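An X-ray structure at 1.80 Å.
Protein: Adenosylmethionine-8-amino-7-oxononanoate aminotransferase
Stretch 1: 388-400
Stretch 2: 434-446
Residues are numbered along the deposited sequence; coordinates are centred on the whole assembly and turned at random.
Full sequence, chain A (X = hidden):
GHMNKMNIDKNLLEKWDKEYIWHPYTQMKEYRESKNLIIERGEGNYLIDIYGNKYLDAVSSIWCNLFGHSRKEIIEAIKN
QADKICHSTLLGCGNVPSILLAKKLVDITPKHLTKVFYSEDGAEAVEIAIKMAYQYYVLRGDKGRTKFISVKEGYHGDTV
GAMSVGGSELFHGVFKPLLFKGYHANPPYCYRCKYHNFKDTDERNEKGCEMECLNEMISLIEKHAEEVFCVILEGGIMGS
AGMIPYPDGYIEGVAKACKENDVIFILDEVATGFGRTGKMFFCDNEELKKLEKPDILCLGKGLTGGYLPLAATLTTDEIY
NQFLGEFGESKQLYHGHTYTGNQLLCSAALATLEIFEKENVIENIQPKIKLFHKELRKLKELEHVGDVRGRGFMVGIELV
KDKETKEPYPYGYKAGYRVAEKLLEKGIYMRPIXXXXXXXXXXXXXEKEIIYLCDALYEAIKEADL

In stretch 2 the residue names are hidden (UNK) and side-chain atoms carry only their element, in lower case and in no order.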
# COMPACT_ATOMS: atom_id res chain seq x y z
N VAL A 388 18.96 -13.00 -24.72
CA VAL A 388 19.55 -12.37 -23.55
C VAL A 388 19.42 -10.86 -23.72
O VAL A 388 19.92 -10.30 -24.69
CB VAL A 388 21.02 -12.76 -23.28
CG1 VAL A 388 21.57 -12.03 -22.04
CG2 VAL A 388 21.16 -14.27 -23.10
N ARG A 389 18.72 -10.21 -22.79
CA ARG A 389 18.41 -8.81 -22.99
C ARG A 389 18.23 -8.12 -21.66
O ARG A 389 18.00 -8.79 -20.65
CB ARG A 389 17.15 -8.65 -23.85
CG ARG A 389 15.83 -8.85 -23.12
CD ARG A 389 15.56 -10.26 -22.75
NE ARG A 389 14.18 -10.55 -22.31
CZ ARG A 389 13.27 -11.26 -23.00
NH1 ARG A 389 13.56 -11.75 -24.19
NH2 ARG A 389 12.14 -11.60 -22.42
N GLY A 390 18.31 -6.78 -21.66
CA GLY A 390 18.03 -6.03 -20.45
C GLY A 390 18.73 -4.68 -20.47
O GLY A 390 19.31 -4.31 -21.50
N ARG A 391 18.76 -4.01 -19.32
CA ARG A 391 19.53 -2.78 -19.16
C ARG A 391 20.21 -2.81 -17.80
O ARG A 391 19.56 -3.10 -16.79
CB ARG A 391 18.62 -1.55 -19.12
CG ARG A 391 17.85 -1.23 -20.39
CD ARG A 391 17.22 0.17 -20.20
NE ARG A 391 16.56 0.60 -21.42
CZ ARG A 391 17.21 1.16 -22.43
NH1 ARG A 391 18.51 1.43 -22.32
NH2 ARG A 391 16.54 1.55 -23.50
N GLY A 392 21.52 -2.59 -17.78
CA GLY A 392 22.29 -2.59 -16.53
C GLY A 392 22.16 -3.91 -15.76
O GLY A 392 22.40 -4.99 -16.32
N PHE A 393 21.67 -3.82 -14.51
CA PHE A 393 21.45 -4.99 -13.67
C PHE A 393 20.00 -5.50 -13.74
O PHE A 393 19.50 -6.03 -12.75
CB PHE A 393 21.77 -4.60 -12.20
CG PHE A 393 23.21 -4.52 -11.79
CD1 PHE A 393 24.12 -5.49 -12.22
CD2 PHE A 393 23.67 -3.43 -11.04
CE1 PHE A 393 25.47 -5.42 -11.84
CE2 PHE A 393 25.00 -3.37 -10.65
CZ PHE A 393 25.89 -4.36 -11.05
N MET A 394 19.28 -5.25 -14.85
CA MET A 394 17.97 -5.85 -15.00
C MET A 394 18.01 -6.63 -16.31
O MET A 394 18.00 -6.06 -17.41
CB MET A 394 16.90 -4.75 -15.12
CG MET A 394 16.89 -3.85 -13.92
SD MET A 394 15.63 -2.54 -14.01
CE MET A 394 14.28 -3.43 -13.24
N VAL A 395 18.06 -7.95 -16.21
CA VAL A 395 18.36 -8.81 -17.34
C VAL A 395 17.35 -9.93 -17.39
O VAL A 395 16.95 -10.46 -16.35
CB VAL A 395 19.83 -9.32 -17.26
CG1 VAL A 395 20.08 -10.53 -18.17
CG2 VAL A 395 20.80 -8.22 -17.59
N GLY A 396 16.91 -10.28 -18.59
CA GLY A 396 16.13 -11.50 -18.73
C GLY A 396 16.83 -12.48 -19.68
O GLY A 396 17.52 -12.05 -20.63
N ILE A 397 16.67 -13.78 -19.38
CA ILE A 397 17.18 -14.83 -20.26
C ILE A 397 16.01 -15.72 -20.62
O ILE A 397 15.48 -16.45 -19.77
CB ILE A 397 18.35 -15.65 -19.66
CG1 ILE A 397 19.49 -14.73 -19.26
CG2 ILE A 397 18.81 -16.77 -20.60
CD1 ILE A 397 19.34 -14.20 -17.85
N GLU A 398 15.59 -15.60 -21.89
CA GLU A 398 14.35 -16.17 -22.39
C GLU A 398 14.60 -17.59 -22.89
O GLU A 398 15.37 -17.79 -23.83
CB GLU A 398 13.70 -15.32 -23.50
CG GLU A 398 12.36 -15.91 -23.87
CD GLU A 398 11.33 -15.05 -24.60
OE1 GLU A 398 11.72 -14.06 -25.25
OE2 GLU A 398 10.13 -15.40 -24.54
N LEU A 399 13.92 -18.57 -22.28
CA LEU A 399 14.15 -19.98 -22.63
C LEU A 399 13.22 -20.36 -23.78
O LEU A 399 12.09 -19.92 -23.77
CB LEU A 399 13.84 -20.85 -21.41
CG LEU A 399 14.81 -20.62 -20.25
CD1 LEU A 399 14.41 -21.35 -18.96
CD2 LEU A 399 16.24 -20.92 -20.63
N VAL A 400 13.69 -21.21 -24.72
CA VAL A 400 12.85 -21.61 -25.85
C VAL A 400 13.11 -23.08 -26.15
O VAL A 400 14.22 -23.58 -25.92
CB VAL A 400 13.10 -20.78 -27.12
CG1 VAL A 400 12.53 -19.37 -26.97
CG2 VAL A 400 14.58 -20.74 -27.49
N UNK A 434 7.57 -17.04 -16.01
CA UNK A 434 7.35 -18.04 -17.07
C UNK A 434 8.67 -18.53 -17.66
O UNK A 434 9.51 -19.05 -16.91
N UNK A 435 8.90 -18.30 -18.95
CA UNK A 435 10.10 -18.85 -19.57
C UNK A 435 11.30 -17.94 -19.44
O UNK A 435 12.29 -18.17 -20.11
c UNK A 435 9.91 -19.13 -21.06
o UNK A 435 8.92 -21.19 -20.48
c UNK A 435 8.90 -20.23 -21.24
n UNK A 435 7.96 -20.05 -22.16
N UNK A 436 11.17 -16.83 -18.70
CA UNK A 436 12.26 -15.88 -18.61
C UNK A 436 12.95 -16.03 -17.26
O UNK A 436 12.34 -15.82 -16.19
c UNK A 436 11.77 -14.42 -18.81
c UNK A 436 10.89 -14.26 -20.05
c UNK A 436 12.97 -13.48 -18.89
N UNK A 437 14.24 -16.35 -17.31
CA UNK A 437 15.10 -16.29 -16.14
C UNK A 437 15.29 -14.80 -15.86
O UNK A 437 15.73 -14.06 -16.74
c UNK A 437 16.46 -16.99 -16.40
c UNK A 437 17.49 -16.74 -15.30
c UNK A 437 17.43 -19.13 -17.45
c UNK A 437 16.30 -18.50 -16.60
N UNK A 438 15.10 -14.38 -14.60
CA UNK A 438 15.25 -12.97 -14.26
C UNK A 438 16.51 -12.84 -13.39
O UNK A 438 16.67 -13.56 -12.41
c UNK A 438 12.45 -11.84 -15.44
c UNK A 438 14.26 -11.02 -12.99
c UNK A 438 12.66 -12.66 -14.18
c UNK A 438 14.01 -12.47 -13.46
N UNK A 439 17.39 -11.90 -13.74
CA UNK A 439 18.52 -11.52 -12.90
C UNK A 439 18.40 -10.03 -12.59
O UNK A 439 18.50 -9.20 -13.50
c UNK A 439 21.46 -13.27 -14.83
c UNK A 439 20.10 -13.19 -14.12
c UNK A 439 20.04 -14.15 -12.92
c UNK A 439 19.81 -11.74 -13.71
N UNK A 440 18.17 -9.73 -11.31
CA UNK A 440 18.17 -8.34 -10.85
C UNK A 440 19.03 -8.33 -9.59
O UNK A 440 18.51 -8.41 -8.48
c UNK A 440 15.97 -7.90 -11.90
c UNK A 440 16.75 -6.29 -10.10
c UNK A 440 16.74 -7.78 -10.61
N UNK A 441 20.37 -8.36 -9.74
CA UNK A 441 21.25 -8.53 -8.59
C UNK A 441 21.37 -7.20 -7.84
O UNK A 441 21.14 -6.13 -8.42
c UNK A 441 22.56 -8.25 -10.59
c UNK A 441 22.60 -8.91 -9.23
c UNK A 441 21.10 -8.31 -11.01
N UNK A 442 21.76 -7.22 -6.55
CA UNK A 442 21.93 -5.98 -5.80
C UNK A 442 23.06 -5.17 -6.45
O UNK A 442 23.92 -5.76 -7.11
c UNK A 442 22.47 -7.93 -4.41
c UNK A 442 22.31 -6.39 -4.37
c UNK A 442 21.99 -8.44 -5.76
N UNK A 443 23.03 -3.85 -6.24
CA UNK A 443 24.09 -2.98 -6.71
C UNK A 443 25.41 -3.36 -6.02
O UNK A 443 26.49 -3.07 -6.56
c UNK A 443 23.75 -1.53 -6.31
c UNK A 443 22.30 0.48 -6.53
c UNK A 443 22.41 -0.99 -6.85
c UNK A 443 22.26 -1.21 -8.35
N UNK A 444 25.29 -4.04 -4.87
CA UNK A 444 26.46 -4.45 -4.09
C UNK A 444 27.07 -5.77 -4.54
O UNK A 444 28.05 -6.21 -3.92
o UNK A 444 24.94 -5.25 -2.40
c UNK A 444 26.13 -4.49 -2.61
N UNK A 445 26.52 -6.43 -5.59
CA UNK A 445 27.03 -7.71 -6.05
C UNK A 445 28.50 -7.54 -6.41
O UNK A 445 28.87 -6.55 -7.03
c UNK A 445 26.22 -8.27 -7.26
c UNK A 445 26.64 -9.72 -7.52
c UNK A 445 26.41 -7.38 -8.50
c UNK A 445 25.71 -10.51 -8.45
N UNK A 446 29.35 -8.50 -5.98
CA UNK A 446 30.78 -8.34 -6.25
C UNK A 446 31.13 -8.90 -7.63
O UNK A 446 30.36 -9.69 -8.21
c UNK A 446 31.65 -9.02 -5.18
o UNK A 446 31.48 -10.43 -5.34
c UNK A 446 31.29 -8.54 -3.78

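Position 434 has no side-chain atoms and touches nothing on stretch 1; its positive phi of 45° also favours the residue it is, Gly434. Position 435 carries two carbons, the second bearing one oxygen and one nitrogen, an amide; its CB lies 4.3 Å from Leu399 CB, and its backbone O accepts a hydrogen bond from Leu399 N at 2.7 Å. This is Asn435.

At 436 one carbon carries two others, packed against Gly396 CA and Arg389 NH2; this is Val436. Val436 CG1 lies 3.7 Å from Gly396 CA, where an ideal CB on Gly396 would come within 2.9 Å of Val436 CG1, and Val436 CG2 lies 3.8 Å from Arg389 NH2. Position 437 has four carbons, forked at the first with one arm two carbons long, whose end lies 3.8 Å from Leu399 CD2: Ile437. Ile437 N donates a hydrogen bond to Ile397 O and Ile437 O accepts one from Ile397 N, each 2.8 Å.

Position 438 repeats that four-carbon pattern, pairs with Gly396 without hydrogen bonds and is scarcely covered by stretch 1; it is Ile438. At 439 the four carbons fork at the second, and one tip meets Ile397 CD1 at 3.8 Å, giving Leu439. Leu439 N donates to Val395 O and Val395 N to Leu439 O, each hydrogen bond 3.0 Å. At 440 one carbon bears two, and the CA approaches Phe393 O at 3.3 Å in a CA-H...O contact: Val440.

At 441 three carbons close a ring onto the backbone N, and one lies 3.6 Å from Phe393 CD1: Pro441. At 442 the same ring recurs, and the backbone O sits over one face of the Phe393 ring: Pro442. Position 443 has four carbons forked at the second; its CB points away, yet one tip returns to the Phe393 ring edge, 3.8 Å from Phe393 CD2, so Leu443. One carbon and one oxygen, out of contact, make 444 Ser444. At 445 four carbons fork at the first, one arm two carbons long, and one lies 4.0 Å from Phe393 CZ: Ile445. At 446, one carbon bearing an oxygen and a carbon is Thr446, whose side chain caps the helix that follows.

The contact is an antiparallel strand pairing continued by a hydrophobic pocket. Paired hydrogen bonds at Val395 and Ile397 fix the register, and Val395, Ile397, Ile437 and Leu439 pack together on one sheet face. On the other, side-chain-free Gly396 makes room for Val436 beside the Arg389–Glu398 salt bridge. Beyond the strand, Pro441, Leu443 and Ile445 gather around Phe393.

Stretch 2 (434-446) GNVIILVPPLSIT
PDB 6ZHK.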